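Local atomic coordinates of pectate lyase II (Xanthomonas campestris pv. campestris, PDB entry 2QY1), a protein that probably cleaves pectate, the polygalacturonate of plant cell walls, by beta-elimination, as lyases of polysaccharide lyase family 1 do. Residues A[198-203]-A[317-322]; A[243-248]-A[313-318]; A[131-136]-A[166-171]. The protein carries 2 engineered substitutions. All blocks are in the same frame, centred on the assembly; numbering follows the deposited sequence.

Contact 1: A[198-203]-A[317-322]; sequences HNRFEN and KVIATA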
loop_
_atom_site.group_PDB
_atom_site.type_symbol
_atom_site.label_atom_id
_atom_site.label_comp_id
_atom_site.label_asym_id
_atom_site.label_seq_id
_atom_site.Cartn_x
_atom_site.Cartn_y
_atom_site.Cartn_z
ATOM N N HIS A 198 -8.231 5.942 4.962
ATOM C CA HIS A 198 -7.705 6.294 6.288
ATOM C C HIS A 198 -6.208 6.015 6.458
ATOM O O HIS A 198 -5.730 5.804 7.577
ATOM C CB HIS A 198 -8.525 5.626 7.398
ATOM C CG HIS A 198 -9.888 6.218 7.583
ATOM N ND1 HIS A 198 -11.013 5.697 6.980
ATOM C CD2 HIS A 198 -10.309 7.282 8.307
ATOM C CE1 HIS A 198 -12.067 6.415 7.325
ATOM N NE2 HIS A 198 -11.667 7.384 8.128
ATOM N N ASN A 199 -5.472 6.023 5.347
ATOM C CA ASN A 199 -4.021 5.889 5.393
ATOM C C ASN A 199 -3.350 7.234 5.674
ATOM O O ASN A 199 -3.888 8.293 5.334
ATOM C CB ASN A 199 -3.473 5.302 4.085
ATOM C CG ASN A 199 -4.069 3.947 3.750
ATOM O OD1 ASN A 199 -4.845 3.809 2.805
ATOM N ND2 ASN A 199 -3.713 2.944 4.527
ATOM N N ARG A 200 -2.179 7.176 6.301
ATOM C CA ARG A 200 -1.358 8.356 6.558
ATOM C C ARG A 200 -0.119 8.298 5.675
ATOM O O ARG A 200 0.707 7.394 5.815
ATOM C CB ARG A 200 -0.958 8.421 8.034
ATOM C CG ARG A 200 -0.327 9.737 8.455
ATOM C CD ARG A 200 -0.025 9.766 9.944
ATOM N NE ARG A 200 0.776 10.939 10.298
ATOM C CZ ARG A 200 1.257 11.194 11.513
ATOM N NH1 ARG A 200 1.026 10.362 12.522
ATOM N NH2 ARG A 200 1.975 12.291 11.721
ATOM N N PHE A 201 -0.010 9.258 4.759
ATOM C CA PHE A 201 1.127 9.354 3.850
ATOM C C PHE A 201 1.885 10.641 4.150
ATOM O O PHE A 201 1.409 11.734 3.827
ATOM C CB PHE A 201 0.661 9.358 2.388
ATOM C CG PHE A 201 -0.193 8.175 2.003
ATOM C CD1 PHE A 201 0.315 6.876 2.049
ATOM C CD2 PHE A 201 -1.500 8.366 1.553
ATOM C CE1 PHE A 201 -0.477 5.781 1.674
ATOM C CE2 PHE A 201 -2.293 7.285 1.170
ATOM C CZ PHE A 201 -1.780 5.989 1.231
ATOM N N GLU A 202 3.056 10.520 4.772
ATOM C CA GLU A 202 3.797 11.705 5.204
ATOM C C GLU A 202 5.301 11.609 4.955
ATOM O O GLU A 202 5.922 10.588 5.246
ATOM C CB GLU A 202 3.512 12.007 6.676
ATOM C CG GLU A 202 3.741 13.462 7.048
ATOM C CD GLU A 202 3.065 13.869 8.342
ATOM O OE1 GLU A 202 3.459 14.910 8.898
ATOM O OE2 GLU A 202 2.145 13.159 8.805
ATOM N N ASN A 203 5.876 12.690 4.432
ATOM C CA ASN A 203 7.289 12.725 4.045
ATOM C C ASN A 203 7.619 11.582 3.083
ATOM O O ASN A 203 8.469 10.733 3.358
ATOM C CB ASN A 203 8.208 12.725 5.275
ATOM C CG ASN A 203 7.951 13.907 6.196
ATOM O OD1 ASN A 203 7.464 13.741 7.317
ATOM N ND2 ASN A 203 8.271 15.108 5.725
ATOM N N LYS A 317 -8.216 12.585 12.543
ATOM C CA LYS A 317 -8.669 11.197 12.632
ATOM C C LYS A 317 -7.571 10.212 12.225
ATOM O O LYS A 317 -7.306 9.247 12.943
ATOM C CB LYS A 317 -9.950 10.992 11.802
ATOM C CG LYS A 317 -10.321 9.540 11.449
ATOM C CD LYS A 317 -10.578 8.640 12.665
ATOM C CE LYS A 317 -11.948 8.852 13.283
ATOM N NZ LYS A 317 -12.117 7.978 14.479
ATOM N N VAL A 318 -6.931 10.473 11.087
ATOM C CA VAL A 318 -5.880 9.597 10.570
ATOM C C VAL A 318 -4.631 9.614 11.456
ATOM O O VAL A 318 -4.082 8.561 11.765
ATOM C CB VAL A 318 -5.554 9.913 9.086
ATOM C CG1 VAL A 318 -4.287 9.217 8.635
ATOM C CG2 VAL A 318 -6.720 9.498 8.192
ATOM N N ILE A 319 -4.200 10.797 11.891
ATOM C CA ILE A 319 -3.084 10.891 12.837
ATOM C C ILE A 319 -3.355 10.043 14.087
ATOM O O ILE A 319 -2.457 9.368 14.592
ATOM C CB ILE A 319 -2.744 12.363 13.206
ATOM C CG1 ILE A 319 -2.012 13.042 12.041
ATOM C CG2 ILE A 319 -1.887 12.431 14.478
ATOM C CD1 ILE A 319 -1.971 14.570 12.118
ATOM N N ALA A 320 -4.604 10.048 14.545
ATOM C CA ALA A 320 -4.997 9.332 15.761
ATOM C C ALA A 320 -5.117 7.810 15.596
ATOM O O ALA A 320 -4.957 7.068 16.569
ATOM C CB ALA A 320 -6.300 9.904 16.308
ATOM N N THR A 321 -5.394 7.353 14.376
ATOM C CA THR A 321 -5.786 5.955 14.156
ATOM C C THR A 321 -4.869 5.144 13.234
ATOM O O THR A 321 -4.860 3.915 13.310
ATOM C CB THR A 321 -7.228 5.845 13.606
ATOM O OG1 THR A 321 -7.319 6.528 12.348
ATOM C CG2 THR A 321 -8.242 6.431 14.591
ATOM N N ALA A 322 -4.117 5.819 12.363
ATOM C CA ALA A 322 -3.317 5.126 11.347
ATOM C C ALA A 322 -2.015 4.546 11.881
ATOM O O ALA A 322 -1.341 5.162 12.711
ATOM C CB ALA A 322 -3.038 6.039 10.163
HETATM O O HOH W 1 -0.675 7.863 12.940
#
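Arg-200 makes the largest single share of this contact, reaching from a strand along the flank of the C-terminal helix. Arg-200 CB sits against two residues at once, 3.5 Å from Val-318 CG1 and 3.8 Å from the methyl CB of Ala-322. CG still grazes Val-318 CG1. With CG anti to the backbone N (chi1 -169°) and the chain extended as far as NE, the guanidinium arrives beside Ile-319, whose CG1 lies over the centre of one face, 3.8 Å from Arg-200 CZ. The edge of the group does the polar work. Arg-200 NE and NH2 together grip a single oxygen, Glu-202 OE2, each at 3.0 Å and close to the guanidinium plane, a side-on salt bridge within the strand that fixes the group's rotation. Arg-200 NH1 donates to a water 3.1 Å away, which in turn donates to the carbonyls Ile-319 O and Ala-322 O at the helix end. Further back, Lys-317 CG meets the edge of the His-198 ring at CD2, 3.9 Å away, while His-198 NE2 bonds Thr-309. Strand 193-202 runs between 164-174 and 215-226, and helix 314-321 covers the side from which Arg-200 reaches out, whereas Phe-201 turns from the helix to meet Phe-223.

Contact 2: A[243-248]-A[313-318]; sequences SNYFEN and QVKAKV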
loop_
_atom_site.group_PDB
_atom_site.type_symbol
_atom_site.label_atom_id
_atom_site.label_comp_id
_atom_site.label_asym_id
_atom_site.label_seq_id
_atom_site.Cartn_x
_atom_site.Cartn_y
_atom_site.Cartn_z
ATOM N N SER A 243 -13.143 12.828 -0.202
ATOM C CA SER A 243 -12.952 13.248 1.195
ATOM C C SER A 243 -11.558 12.987 1.782
ATOM O O SER A 243 -11.426 12.595 2.947
ATOM C CB SER A 243 -14.032 12.624 2.093
ATOM O OG SER A 243 -15.318 13.111 1.751
ATOM N N ASN A 244 -10.525 13.201 0.974
ATOM C CA ASN A 244 -9.151 13.137 1.457
ATOM C C ASN A 244 -8.737 14.495 2.025
ATOM O O ASN A 244 -9.438 15.494 1.845
ATOM C CB ASN A 244 -8.195 12.704 0.335
ATOM C CG ASN A 244 -8.580 11.372 -0.291
ATOM O OD1 ASN A 244 -9.219 11.328 -1.343
ATOM N ND2 ASN A 244 -8.198 10.282 0.354
ATOM N N TYR A 245 -7.604 14.519 2.719
ATOM C CA TYR A 245 -7.036 15.748 3.263
ATOM C C TYR A 245 -5.652 15.930 2.647
ATOM O O TYR A 245 -4.732 15.166 2.948
ATOM C CB TYR A 245 -6.942 15.643 4.790
ATOM C CG TYR A 245 -6.700 16.944 5.534
ATOM C CD1 TYR A 245 -7.704 17.511 6.320
ATOM C CD2 TYR A 245 -5.463 17.592 5.480
ATOM C CE1 TYR A 245 -7.489 18.693 7.021
ATOM C CE2 TYR A 245 -5.239 18.777 6.176
ATOM C CZ TYR A 245 -6.256 19.320 6.944
ATOM O OH TYR A 245 -6.044 20.490 7.632
ATOM N N PHE A 246 -5.519 16.928 1.773
ATOM C CA PHE A 246 -4.258 17.212 1.085
ATOM C C PHE A 246 -3.608 18.483 1.631
ATOM O O PHE A 246 -4.269 19.517 1.758
ATOM C CB PHE A 246 -4.487 17.406 -0.420
ATOM C CG PHE A 246 -5.025 16.196 -1.134
ATOM C CD1 PHE A 246 -6.386 16.079 -1.397
ATOM C CD2 PHE A 246 -4.167 15.188 -1.577
ATOM C CE1 PHE A 246 -6.890 14.973 -2.073
ATOM C CE2 PHE A 246 -4.663 14.077 -2.254
ATOM C CZ PHE A 246 -6.028 13.967 -2.500
ATOM N N GLU A 247 -2.316 18.405 1.944
ATOM C CA GLU A 247 -1.510 19.599 2.244
ATOM C C GLU A 247 -0.029 19.330 1.995
ATOM O O GLU A 247 0.414 18.181 2.066
ATOM C CB GLU A 247 -1.744 20.109 3.674
ATOM C CG GLU A 247 -1.369 19.132 4.787
ATOM C CD GLU A 247 -1.562 19.719 6.173
ATOM O OE1 GLU A 247 -1.858 20.928 6.281
ATOM O OE2 GLU A 247 -1.417 18.971 7.161
ATOM N N ASN A 248 0.722 20.393 1.704
ATOM C CA ASN A 248 2.154 20.293 1.399
ATOM C C ASN A 248 2.443 19.141 0.430
ATOM O O ASN A 248 3.199 18.220 0.738
ATOM C CB ASN A 248 2.976 20.164 2.689
ATOM C CG ASN A 248 2.703 21.294 3.674
ATOM O OD1 ASN A 248 2.333 21.053 4.823
ATOM N ND2 ASN A 248 2.877 22.529 3.222
ATOM N N GLN A 313 -11.889 16.753 9.051
ATOM C CA GLN A 313 -11.541 16.007 10.260
ATOM C C GLN A 313 -10.568 14.854 9.989
ATOM O O GLN A 313 -10.056 14.241 10.928
ATOM C CB GLN A 313 -12.809 15.480 10.940
ATOM C CG GLN A 313 -13.751 16.578 11.445
ATOM C CD GLN A 313 -15.079 16.040 11.957
ATOM O OE1 GLN A 313 -16.105 16.721 11.883
ATOM N NE2 GLN A 313 -15.067 14.820 12.481
ATOM N N VAL A 314 -10.310 14.582 8.710
ATOM C CA VAL A 314 -9.462 13.455 8.287
ATOM C C VAL A 314 -8.027 13.528 8.826
ATOM O O VAL A 314 -7.494 12.523 9.293
ATOM C CB VAL A 314 -9.482 13.268 6.737
ATOM C CG1 VAL A 314 -8.317 12.403 6.250
ATOM C CG2 VAL A 314 -10.808 12.666 6.297
ATOM N N LYS A 315 -7.411 14.709 8.775
ATOM C CA LYS A 315 -6.058 14.890 9.309
ATOM C C LYS A 315 -5.953 14.388 10.750
ATOM O O LYS A 315 -5.111 13.542 11.052
ATOM C CB LYS A 315 -5.607 16.353 9.215
ATOM C CG LYS A 315 -4.256 16.635 9.875
ATOM C CD LYS A 315 -3.756 18.042 9.574
ATOM C CE LYS A 315 -2.466 18.346 10.332
ATOM N NZ LYS A 315 -1.873 19.664 9.946
ATOM N N ALA A 316 -6.819 14.901 11.624
ATOM C CA ALA A 316 -6.828 14.520 13.039
ATOM C C ALA A 316 -7.179 13.047 13.242
ATOM O O ALA A 316 -6.514 12.345 14.010
ATOM C CB ALA A 316 -7.781 15.416 13.829
ATOM N N LYS A 317 -8.216 12.585 12.543
ATOM C CA LYS A 317 -8.669 11.197 12.632
ATOM C C LYS A 317 -7.571 10.212 12.225
ATOM O O LYS A 317 -7.306 9.247 12.943
ATOM C CB LYS A 317 -9.950 10.992 11.802
ATOM C CG LYS A 317 -10.321 9.540 11.449
ATOM C CD LYS A 317 -10.578 8.640 12.665
ATOM C CE LYS A 317 -11.948 8.852 13.283
ATOM N NZ LYS A 317 -12.117 7.978 14.479
ATOM N N VAL A 318 -6.931 10.473 11.087
ATOM C CA VAL A 318 -5.880 9.597 10.570
ATOM C C VAL A 318 -4.631 9.614 11.456
ATOM O O VAL A 318 -4.082 8.561 11.765
ATOM C CB VAL A 318 -5.554 9.913 9.086
ATOM C CG1 VAL A 318 -4.287 9.217 8.635
ATOM C CG2 VAL A 318 -6.720 9.498 8.192
#
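Val-314, in the first turn of the helix, splits its two methyls between backbone and side chain. Val-314 CG1, anti to the backbone N, packs on Tyr-245 CB at 3.8 Å, and CG2 presses on the carbonyl Ser-243 O at 3.4 Å. Lys-315 comes next and does two jobs along one fully extended chain. Lys-315 CB stands over the centre of the Tyr-245 ring, 3.6 Å from the centroid and only 5° off the normal, a clean CH-pi contact; CD then passes Tyr-245 CE2 at 3.8 Å. The tip crosses Glu-247 at about a right angle, and Lys-315 NZ makes a salt bridge to Glu-247 OE2 at 2.9 Å on the syn lone pair. That same oxygen also bonds Tyr-222 OH, which should further fix the carboxylate. The helix then runs on past this contact, with Val-318 N bonded to Val-314 O at 2.8 Å. Helix residues 314-318 cross strand 245-247 at 101°. Tyr-245 stacks on Tyr-270 one coil on, the residue-on-residue stacking of successive coils that marks the right-handed parallel beta-helix of pectate lyases.

Contact 3: A[131-136]-A[166-171]; sequences VDHNTV and VSYNYV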
loop_
_atom_site.group_PDB
_atom_site.type_symbol
_atom_site.label_atom_id
_atom_site.label_comp_id
_atom_site.label_asym_id
_atom_site.label_seq_id
_atom_site.Cartn_x
_atom_site.Cartn_y
_atom_site.Cartn_z
ATOM N N VAL A 131 -4.838 -5.213 3.989
ATOM C CA VAL A 131 -3.592 -4.653 4.505
ATOM C C VAL A 131 -3.991 -3.502 5.432
ATOM O O VAL A 131 -4.399 -2.441 4.963
ATOM C CB VAL A 131 -2.667 -4.172 3.353
ATOM C CG1 VAL A 131 -1.389 -3.516 3.897
ATOM C CG2 VAL A 131 -2.315 -5.341 2.423
ATOM N N ASP A 132 -3.891 -3.723 6.744
ATOM C CA ASP A 132 -4.521 -2.820 7.716
ATOM C C ASP A 132 -3.633 -2.479 8.915
ATOM O O ASP A 132 -2.978 -3.351 9.478
ATOM C CB ASP A 132 -5.841 -3.441 8.195
ATOM C CG ASP A 132 -6.585 -2.564 9.188
ATOM O OD1 ASP A 132 -7.228 -1.576 8.764
ATOM O OD2 ASP A 132 -6.548 -2.881 10.396
ATOM N N HIS A 133 -3.619 -1.202 9.306
ATOM C CA HIS A 133 -2.909 -0.764 10.520
ATOM C C HIS A 133 -1.444 -1.210 10.587
ATOM O O HIS A 133 -0.963 -1.663 11.630
ATOM C CB HIS A 133 -3.665 -1.207 11.781
ATOM C CG HIS A 133 -4.811 -0.316 12.137
ATOM N ND1 HIS A 133 -6.115 -0.604 11.795
ATOM C CD2 HIS A 133 -4.849 0.866 12.798
ATOM C CE1 HIS A 133 -6.907 0.357 12.237
ATOM N NE2 HIS A 133 -6.163 1.262 12.848
ATOM N N ASN A 134 -0.744 -1.082 9.469
ATOM C CA ASN A 134 0.689 -1.324 9.426
ATOM C C ASN A 134 1.429 0.005 9.347
ATOM O O ASN A 134 0.884 1.003 8.861
ATOM C CB ASN A 134 1.058 -2.219 8.235
ATOM C CG ASN A 134 0.293 -3.536 8.232
ATOM O OD1 ASN A 134 0.537 -4.408 9.062
ATOM N ND2 ASN A 134 -0.640 -3.680 7.292
ATOM N N THR A 135 2.662 0.018 9.847
ATOM C CA THR A 135 3.543 1.180 9.713
ATOM C C THR A 135 4.737 0.773 8.857
ATOM O O THR A 135 5.429 -0.195 9.168
ATOM C CB THR A 135 3.994 1.714 11.088
ATOM O OG1 THR A 135 2.843 2.153 11.819
ATOM C CG2 THR A 135 4.964 2.892 10.946
ATOM N N VAL A 136 4.956 1.504 7.767
ATOM C CA VAL A 136 6.009 1.174 6.806
ATOM C C VAL A 136 6.909 2.393 6.607
ATOM O O VAL A 136 6.425 3.472 6.266
ATOM C CB VAL A 136 5.403 0.716 5.451
ATOM C CG1 VAL A 136 6.499 0.443 4.414
ATOM C CG2 VAL A 136 4.524 -0.526 5.640
ATOM N N VAL A 166 -6.768 -1.436 1.551
ATOM C CA VAL A 166 -5.538 -0.916 2.123
ATOM C C VAL A 166 -5.973 0.217 3.054
ATOM O O VAL A 166 -6.260 1.325 2.596
ATOM C CB VAL A 166 -4.591 -0.387 1.006
ATOM C CG1 VAL A 166 -3.330 0.228 1.588
ATOM C CG2 VAL A 166 -4.239 -1.504 0.018
ATOM N N SER A 167 -6.040 -0.068 4.355
ATOM C CA SER A 167 -6.639 0.869 5.307
ATOM C C SER A 167 -5.810 1.124 6.566
ATOM O O SER A 167 -5.140 0.224 7.074
ATOM C CB SER A 167 -8.043 0.404 5.699
ATOM O OG SER A 167 -8.011 -0.908 6.242
ATOM N N TYR A 168 -5.873 2.363 7.057
ATOM C CA TYR A 168 -5.235 2.773 8.316
ATOM C C TYR A 168 -3.743 2.448 8.409
ATOM O O TYR A 168 -3.228 2.183 9.496
ATOM C CB TYR A 168 -5.977 2.186 9.523
ATOM C CG TYR A 168 -7.409 2.649 9.658
ATOM C CD1 TYR A 168 -7.720 3.805 10.369
ATOM C CD2 TYR A 168 -8.454 1.927 9.084
ATOM C CE1 TYR A 168 -9.036 4.235 10.503
ATOM C CE2 TYR A 168 -9.777 2.353 9.210
ATOM C CZ TYR A 168 -10.055 3.508 9.919
ATOM O OH TYR A 168 -11.354 3.939 10.050
ATOM N N ASN A 169 -3.058 2.455 7.269
ATOM C CA ASN A 169 -1.609 2.292 7.260
ATOM C C ASN A 169 -0.879 3.623 7.411
ATOM O O ASN A 169 -1.446 4.683 7.066
ATOM C CB ASN A 169 -1.157 1.588 5.979
ATOM C CG ASN A 169 -1.655 0.158 5.894
ATOM O OD1 ASN A 169 -1.290 -0.688 6.710
ATOM N ND2 ASN A 169 -2.492 -0.118 4.902
ATOM N N TYR A 170 0.323 3.570 7.922
ATOM C CA TYR A 170 1.149 4.754 8.076
ATOM C C TYR A 170 2.447 4.526 7.315
ATOM O O TYR A 170 3.253 3.675 7.689
ATOM C CB TYR A 170 1.393 5.023 9.566
ATOM C CG TYR A 170 2.210 6.254 9.919
ATOM C CD1 TYR A 170 2.410 7.297 9.008
ATOM C CD2 TYR A 170 2.757 6.386 11.196
ATOM C CE1 TYR A 170 3.158 8.425 9.358
ATOM C CE2 TYR A 170 3.495 7.509 11.554
ATOM C CZ TYR A 170 3.690 8.522 10.635
ATOM O OH TYR A 170 4.424 9.629 11.003
ATOM N N VAL A 171 2.620 5.273 6.227
ATOM C CA VAL A 171 3.824 5.184 5.408
ATOM C C VAL A 171 4.544 6.524 5.451
ATOM O O VAL A 171 3.991 7.549 5.038
ATOM C CB VAL A 171 3.519 4.790 3.936
ATOM C CG1 VAL A 171 4.819 4.563 3.162
ATOM C CG2 VAL A 171 2.630 3.544 3.867
#
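Two successive coils run parallel here, and the tightest part of their contact is the corner between strand pairs 131-132/166-167 and 135-136/170-171. Asn-169 fills it. Asn-169 OD1 accepts twice, from Asn-134 N at 2.8 Å, on a lone pair in the carbonyl plane, and from Asn-134 ND2 at 3.1 Å, while Asn-169 ND2 donates to Val-131 O at 3.0 Å from above that carbonyl's plane. Asn-134 OD1 takes Met-102 N, and ND2 also donates to Ile-99 O, on the preceding coil. The two amides run alongside each other in the same direction, planes 11° apart: the asparagine stack of the pectate lyase beta-helix. Each asparagine follows a residue in left-handed backbone conformation, His-133 and Tyr-168, and these meet too: Tyr-168 CB sits over the centre of the His-133 ring, 3.4 Å from its centroid, while the rings, their planes almost parallel, hardly overlap. His-133 is held flat by ND1, which donates to Asp-132 OD2 at 2.7 Å in the ring plane, and by NE2, bonded to Ala-329 O. Asp-132 OD1 takes Ser-167 OG at 2.7 Å on its anti lone pair.

Beyond the corner the side chains loosen although the backbone bonds stay regular. Thr-135 CG2 only brushes Tyr-170 CD2 at 4.1 Å; the Tyr-170 ring extends beyond segment 131-136, and the residue is partly exposed. On the other face, Val-136 CB and Val-171 CG2 stand 4.3 Å apart. Strand 97-105 flanks the pair on one side and 193-202 on the other, with Ile-155 packed against Val-131, Val-166 and Val-171.

Overall arrangement
All three contacts lie on the same side of the parallel beta-helix, along the run of the C-terminal segment. Contacts 1 and 2 share Lys-317 and Val-318 and lie with centres about 8 Å apart, so helix 314-321 spans from the coil of 243-248 back to that of 198-203. Contact 3, centred about 9 Å from contact 1, is the coil-to-coil pairing next to it: Arg-200 N lies 2.7 Å from Asn-169 O, a probable hydrogen bond, and the His-198 ring stacks on Tyr-168. Contacts 2 and 3 do not touch; their centres are about 15 Å apart. The chain's last residues continue over contact 3, where Ala-324 N bonds Thr-135 OG1.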